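Local coordinates for zona pellucida sperm-binding protein 1,Zona pellucida sperm-binding protein 1 (Gallus gallus, PDB 6GF7) that probably helps build the extracellular egg coat of the chicken oocyte and takes part in fertilization; this piece is its immunoglobulin-like domain, seen here with zinc ions bound, at residues A[12-17]-A[104-109]; A[29-34]-A[85-90]. The protein carries 2 engineered substitutions. All coordinates share one frame; numbering follows the deposited sequence.

Contact 1. Residues A[12-17]-A[104-109]; sequences YDCGDF and MTCPRP. With ZN (zinc ion), chain E; ZN (zinc ion), chain H.
Thr105 O receives the phenol of Tyr12: the hydroxyl OH lies 3.2 Å from it, in the carbonyl plane and on a lone pair. Here the two sheets of an immunoglobulin-like domain meet at one end. Residues 12-14 close the strand 9-14 of one sheet, and residues 104-106 close the last strand, 96-106, of the other. The two run nearly parallel without sharing backbone hydrogen bonds, so side chains do the joining.

The Tyr12 ring stands between the segments: with CG set between the backbone N and the carbonyl carbon (chi1 73°), it is turned in over strand 104-106, where Met104 and Arg108 take its two faces. Arg108 comes from the opposite direction and lays its guanidinium flat on one face, the planes 13° apart and CZ 3.7 Å from the ring centroid, a cation-pi stack. A bend at chi2 folds the arginine back over the ring, and NH2 also reaches Tyr12 O at 2.7 Å, though the N-H points poorly and the bond is weak. On the other face of the ring sits Met104 CA, 4.0 Å from the centroid in a CH-pi contact, while the methionine chain slides past the tyrosine until its CE packs against Tyr12 CB at 3.7 Å.

Covalent closure comes one pair along. Cys14 SG and Cys106 SG are joined at 2.0 Å with a disulfide torsion of -75°, tying the two strand ends together; Tyr69 touches both cysteines. Just past it, the peptide before Pro107 is cis. Asp13 points away from this interface, and its OD2 binds a zinc ion at 2.0 Å together with His11 NE2 and two waters. Back at the ring, Cys106 SG approaches edge-on, 3.9 Å from Tyr12 CE2.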
loop_
_atom_site.group_PDB
_atom_site.type_symbol
_atom_site.label_atom_id
_atom_site.label_comp_id
_atom_site.label_asym_id
_atom_site.label_seq_id
_atom_site.Cartn_x
_atom_site.Cartn_y
_atom_site.Cartn_z
ATOM N N TYR A 12 -17.508 -8.743 7.263
ATOM C CA TYR A 12 -16.294 -8.793 8.059
ATOM C C TYR A 12 -16.621 -8.981 9.531
ATOM O O TYR A 12 -17.699 -8.610 10.004
ATOM C CB TYR A 12 -15.433 -7.541 7.849
ATOM C CG TYR A 12 -15.938 -6.257 8.470
ATOM C CD1 TYR A 12 -16.742 -5.392 7.743
ATOM C CD2 TYR A 12 -15.558 -5.874 9.752
ATOM C CE1 TYR A 12 -17.185 -4.196 8.281
ATOM C CE2 TYR A 12 -16.000 -4.680 10.303
ATOM C CZ TYR A 12 -16.815 -3.844 9.559
ATOM O OH TYR A 12 -17.262 -2.651 10.087
ATOM N N ASP A 13 -15.679 -9.594 10.240
ATOM C CA ASP A 13 -15.797 -9.863 11.663
ATOM C C ASP A 13 -14.631 -9.208 12.383
ATOM O O ASP A 13 -13.496 -9.234 11.896
ATOM C CB ASP A 13 -15.789 -11.363 11.960
ATOM C CG ASP A 13 -16.978 -12.080 11.377
ATOM O OD1 ASP A 13 -18.052 -11.447 11.247
ATOM O OD2 ASP A 13 -16.836 -13.284 11.071
ATOM N N CYS A 14 -14.908 -8.645 13.556
ATOM C CA CYS A 14 -13.879 -8.053 14.395
ATOM C C CYS A 14 -13.484 -9.047 15.480
ATOM O O CYS A 14 -14.352 -9.618 16.146
ATOM C CB CYS A 14 -14.384 -6.752 15.011
ATOM S SG CYS A 14 -14.902 -5.488 13.804
ATOM N N GLY A 15 -12.174 -9.250 15.652
ATOM C CA GLY A 15 -11.641 -10.173 16.639
ATOM C C GLY A 15 -10.818 -9.514 17.732
ATOM O O GLY A 15 -10.966 -8.317 17.992
ATOM N N ASP A 16 -9.961 -10.287 18.401
ATOM C CA ASP A 16 -9.158 -9.740 19.490
ATOM C C ASP A 16 -7.866 -9.081 19.022
ATOM O O ASP A 16 -7.524 -7.996 19.502
ATOM C CB ASP A 16 -8.837 -10.842 20.504
ATOM C CG ASP A 16 -10.061 -11.292 21.277
ATOM O OD1 ASP A 16 -11.054 -10.533 21.298
ATOM O OD2 ASP A 16 -10.026 -12.391 21.873
ATOM N N PHE A 17 -7.142 -9.696 18.087
ATOM C CA PHE A 17 -5.900 -9.131 17.574
ATOM C C PHE A 17 -5.987 -8.767 16.105
ATOM O O PHE A 17 -5.024 -8.221 15.553
ATOM C CB PHE A 17 -4.718 -10.087 17.791
ATOM C CG PHE A 17 -4.447 -10.405 19.230
ATOM C CD1 PHE A 17 -3.629 -9.574 19.987
ATOM C CD2 PHE A 17 -4.992 -11.534 19.826
ATOM C CE1 PHE A 17 -3.365 -9.856 21.317
ATOM C CE2 PHE A 17 -4.732 -11.825 21.157
ATOM C CZ PHE A 17 -3.917 -10.984 21.903
ATOM N N MET A 104 -13.605 -1.530 6.708
ATOM C CA MET A 104 -13.660 -2.376 7.886
ATOM C C MET A 104 -13.282 -1.535 9.093
ATOM O O MET A 104 -12.162 -1.018 9.171
ATOM C CB MET A 104 -12.719 -3.567 7.747
ATOM C CG MET A 104 -12.997 -4.441 6.558
ATOM S SD MET A 104 -11.687 -5.650 6.421
ATOM C CE MET A 104 -11.916 -6.555 7.942
ATOM N N THR A 105 -14.224 -1.384 10.016
ATOM C CA THR A 105 -14.017 -0.617 11.230
ATOM C C THR A 105 -14.181 -1.547 12.418
ATOM O O THR A 105 -15.201 -2.235 12.530
ATOM C CB THR A 105 -15.007 0.539 11.316
ATOM O OG1 THR A 105 -14.961 1.286 10.094
ATOM C CG2 THR A 105 -14.647 1.450 12.470
ATOM N N CYS A 106 -13.179 -1.574 13.297
ATOM C CA CYS A 106 -13.227 -2.431 14.468
ATOM C C CYS A 106 -12.659 -1.708 15.681
ATOM O O CYS A 106 -11.642 -1.009 15.566
ATOM C CB CYS A 106 -12.465 -3.742 14.250
ATOM S SG CYS A 106 -13.168 -4.791 12.978
ATOM N N PRO A 107 -13.296 -1.850 16.856
ATOM C CA PRO A 107 -14.556 -2.578 17.058
ATOM C C PRO A 107 -15.746 -1.905 16.370
ATOM O O PRO A 107 -15.636 -0.747 15.961
ATOM C CB PRO A 107 -14.730 -2.557 18.578
ATOM C CG PRO A 107 -13.956 -1.369 19.027
ATOM C CD PRO A 107 -12.771 -1.304 18.118
ATOM N N ARG A 108 -16.859 -2.620 16.247
ATOM C CA ARG A 108 -17.983 -2.095 15.489
ATOM C C ARG A 108 -18.557 -0.858 16.171
ATOM O O ARG A 108 -18.622 -0.801 17.403
ATOM C CB ARG A 108 -19.076 -3.152 15.356
ATOM C CG ARG A 108 -18.734 -4.311 14.450
ATOM C CD ARG A 108 -19.247 -4.066 13.044
ATOM N NE ARG A 108 -19.129 -5.260 12.213
ATOM C CZ ARG A 108 -19.498 -5.317 10.940
ATOM N NH1 ARG A 108 -20.009 -4.244 10.350
ATOM N NH2 ARG A 108 -19.355 -6.445 10.256
ATOM N N PRO A 109 -19.004 0.140 15.398
ATOM C CA PRO A 109 -19.693 1.323 15.924
ATOM C C PRO A 109 -21.122 1.010 16.357
ATOM O O PRO A 109 -21.881 0.467 15.553
ATOM C CB PRO A 109 -19.669 2.298 14.742
ATOM C CG PRO A 109 -19.558 1.429 13.538
ATOM C CD PRO A 109 -18.719 0.257 13.957
HETATM ZN ZN ZN E . -18.429 -14.014 10.072
HETATM ZN ZN ZN H . -11.174 -12.245 23.954
HETATM O O HOH W 1 -20.129 -14.399 11.408
HETATM O O HOH W 2 -17.987 -16.128 9.672
HETATM O O HOH W 3 -11.608 -10.441 25.108
HETATM O O HOH W 4 -12.801 -13.174 22.831
HETATM O O HOH W 5 -9.472 -13.364 24.745
#

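Contact 2. Residues A[29-34]-A[85-90]; sequences RTVHFK and VQLEEM. With ZN (zinc ion), chain G; ZN (zinc ion), chain F.
Lys34 runs straight past Gln86 to a metal. Its CB lies 4.1 Å from Gln86 O. With chi2 to chi4 all near 180° the chain is straight and carries NZ to a zinc ion at 2.3 Å; on the way CD passes Gln86 OE1 at 3.9 Å and CE comes beside Glu88 OE1. Direct coordination suggests that this amine is neutral here. Glu88 crosses from the partner strand and holds the same ion with both carboxylate oxygens, OE1 and OE2, each at 2.2 Å; a water adds a further ligand. These residues belong to an antiparallel strand pair of the Ig-like fold, 30-36 with 80-90, in which Thr30, His32 and Lys34 exchange paired N-H...O bonds with Met90, Glu88 and Gln86. The reverse face of the sheet carries Val31, Phe33 and Leu87, which pack toward strand 18-24. On the metal face, His32 ND1 binds a second zinc ion with Glu44, and a water on that ion donates to Glu88 OE1. Met90 covers one face of the imidazole, with SD 3.9 Å from the His32 ring centroid. At the far end, Arg29 NH1 makes a salt bridge to Glu89 OE1 at 3.3 Å, an oxygen also hydrogen-bonded by Tyr100 OH.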
loop_
_atom_site.group_PDB
_atom_site.type_symbol
_atom_site.label_atom_id
_atom_site.label_comp_id
_atom_site.label_asym_id
_atom_site.label_seq_id
_atom_site.Cartn_x
_atom_site.Cartn_y
_atom_site.Cartn_z
ATOM N N ARG A 29 -16.156 -18.287 -9.367
ATOM C CA ARG A 29 -15.405 -17.040 -9.382
ATOM C C ARG A 29 -14.474 -16.978 -8.182
ATOM O O ARG A 29 -14.542 -17.799 -7.265
ATOM C CB ARG A 29 -16.352 -15.838 -9.360
ATOM C CG ARG A 29 -17.172 -15.639 -10.607
ATOM C CD ARG A 29 -18.070 -14.423 -10.462
ATOM N NE ARG A 29 -18.760 -14.105 -11.708
ATOM C CZ ARG A 29 -19.483 -13.007 -11.902
ATOM N NH1 ARG A 29 -19.614 -12.116 -10.929
ATOM N NH2 ARG A 29 -20.069 -12.793 -13.071
ATOM N N THR A 30 -13.580 -15.993 -8.203
ATOM C CA THR A 30 -12.681 -15.762 -7.083
ATOM C C THR A 30 -12.600 -14.270 -6.788
ATOM O O THR A 30 -13.067 -13.425 -7.560
ATOM C CB THR A 30 -11.284 -16.329 -7.351
ATOM O OG1 THR A 30 -10.456 -16.106 -6.204
ATOM C CG2 THR A 30 -10.660 -15.660 -8.567
ATOM N N VAL A 31 -11.997 -13.953 -5.646
ATOM C CA VAL A 31 -11.878 -12.586 -5.160
ATOM C C VAL A 31 -10.406 -12.293 -4.922
ATOM O O VAL A 31 -9.677 -13.124 -4.370
ATOM C CB VAL A 31 -12.689 -12.372 -3.862
ATOM C CG1 VAL A 31 -12.550 -10.943 -3.354
ATOM C CG2 VAL A 31 -14.152 -12.727 -4.071
ATOM N N HIS A 32 -9.968 -11.121 -5.360
ATOM C CA HIS A 32 -8.659 -10.586 -5.023
ATOM C C HIS A 32 -8.867 -9.334 -4.182
ATOM O O HIS A 32 -9.693 -8.483 -4.528
ATOM C CB HIS A 32 -7.838 -10.286 -6.274
ATOM C CG HIS A 32 -7.233 -11.503 -6.897
ATOM N ND1 HIS A 32 -6.205 -11.442 -7.814
ATOM C CD2 HIS A 32 -7.528 -12.817 -6.752
ATOM C CE1 HIS A 32 -5.885 -12.664 -8.196
ATOM N NE2 HIS A 32 -6.676 -13.517 -7.570
ATOM N N PHE A 33 -8.158 -9.244 -3.065
ATOM C CA PHE A 33 -8.300 -8.122 -2.152
ATOM C C PHE A 33 -7.239 -7.063 -2.433
ATOM O O PHE A 33 -6.071 -7.379 -2.684
ATOM C CB PHE A 33 -8.185 -8.600 -0.710
ATOM C CG PHE A 33 -9.270 -9.552 -0.305
ATOM C CD1 PHE A 33 -9.124 -10.906 -0.540
ATOM C CD2 PHE A 33 -10.439 -9.103 0.282
ATOM C CE1 PHE A 33 -10.106 -11.797 -0.172
ATOM C CE2 PHE A 33 -11.431 -9.992 0.649
ATOM C CZ PHE A 33 -11.265 -11.341 0.420
ATOM N N LYS A 34 -7.642 -5.799 -2.367
ATOM C CA LYS A 34 -6.706 -4.690 -2.478
ATOM C C LYS A 34 -6.985 -3.688 -1.369
ATOM O O LYS A 34 -8.133 -3.281 -1.170
ATOM C CB LYS A 34 -6.824 -4.000 -3.840
ATOM C CG LYS A 34 -6.389 -4.835 -5.012
ATOM C CD LYS A 34 -6.547 -4.056 -6.307
ATOM C CE LYS A 34 -6.145 -4.887 -7.510
ATOM N NZ LYS A 34 -6.306 -4.113 -8.770
ATOM N N VAL A 85 -10.916 -1.557 1.968
ATOM C CA VAL A 85 -10.556 -2.679 1.116
ATOM C C VAL A 85 -11.437 -2.678 -0.120
ATOM O O VAL A 85 -12.646 -2.434 -0.035
ATOM C CB VAL A 85 -10.698 -4.018 1.870
ATOM C CG1 VAL A 85 -10.436 -5.186 0.940
ATOM C CG2 VAL A 85 -9.777 -4.054 3.089
ATOM N N GLN A 86 -10.830 -2.949 -1.269
ATOM C CA GLN A 86 -11.562 -3.169 -2.505
ATOM C C GLN A 86 -11.609 -4.665 -2.780
ATOM O O GLN A 86 -10.575 -5.344 -2.729
ATOM C CB GLN A 86 -10.910 -2.432 -3.675
ATOM C CG GLN A 86 -11.656 -2.588 -4.989
ATOM C CD GLN A 86 -10.947 -1.914 -6.151
ATOM O OE1 GLN A 86 -9.724 -1.791 -6.161
ATOM N NE2 GLN A 86 -11.717 -1.465 -7.132
ATOM N N LEU A 87 -12.801 -5.176 -3.069
ATOM C CA LEU A 87 -12.983 -6.567 -3.460
ATOM C C LEU A 87 -13.137 -6.600 -4.970
ATOM O O LEU A 87 -14.003 -5.915 -5.522
ATOM C CB LEU A 87 -14.214 -7.186 -2.803
ATOM C CG LEU A 87 -14.407 -6.952 -1.314
ATOM C CD1 LEU A 87 -15.682 -7.617 -0.843
ATOM C CD2 LEU A 87 -13.233 -7.486 -0.579
ATOM N N GLU A 88 -12.290 -7.364 -5.632
ATOM C CA GLU A 88 -12.384 -7.558 -7.070
ATOM C C GLU A 88 -12.925 -8.963 -7.298
ATOM O O GLU A 88 -12.220 -9.951 -7.062
ATOM C CB GLU A 88 -11.032 -7.328 -7.741
ATOM C CG GLU A 88 -10.751 -5.839 -7.960
ATOM C CD GLU A 88 -9.528 -5.564 -8.821
ATOM O OE1 GLU A 88 -8.635 -6.436 -8.910
ATOM O OE2 GLU A 88 -9.456 -4.465 -9.413
ATOM N N GLU A 89 -14.201 -9.048 -7.684
ATOM C CA GLU A 89 -14.778 -10.317 -8.111
ATOM C C GLU A 89 -14.238 -10.654 -9.494
ATOM O O GLU A 89 -14.358 -9.852 -10.425
ATOM C CB GLU A 89 -16.301 -10.232 -8.135
ATOM C CG GLU A 89 -17.004 -11.582 -8.157
ATOM C CD GLU A 89 -18.517 -11.463 -8.009
ATOM O OE1 GLU A 89 -19.057 -10.358 -8.239
ATOM O OE2 GLU A 89 -19.168 -12.472 -7.655
ATOM N N MET A 90 -13.638 -11.836 -9.628
ATOM C CA MET A 90 -12.881 -12.191 -10.819
ATOM C C MET A 90 -13.249 -13.572 -11.332
ATOM O O MET A 90 -13.496 -14.498 -10.550
ATOM C CB MET A 90 -11.380 -12.179 -10.541
ATOM C CG MET A 90 -10.705 -10.848 -10.728
ATOM S SD MET A 90 -8.978 -11.007 -10.258
ATOM C CE MET A 90 -8.498 -12.469 -11.170
HETATM ZN ZN ZN G . -7.613 -5.158 -10.340
HETATM ZN ZN ZN F . -5.310 -9.690 -8.482
HETATM O O HOH W 6 -6.379 -8.085 -9.512
HETATM O O HOH W 7 -3.537 -10.709 -9.269
HETATM O O HOH W 8 -8.694 -3.617 -11.452
#

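The two contacts sit on opposite sides of the chain's centre, with their own centres 20 Å apart, and contact 2 is nested within the loop that contact 1 closes. One sheet links them: strands 80-90 and 96-106 are neighbours in it, and Met104 SD of contact 1 packs against Val85 CG2 of contact 2 at 4.2 Å. Leu21 on strand 18-24 is shared, touching Tyr12 and Met104 as well as Phe33, Val85 and Leu87. Their zinc sites are separate. The two zinc ions of contact 2 are 5.4 Å apart, whereas the ion on Asp13 in contact 1 is 23.1 Å from the one on His32.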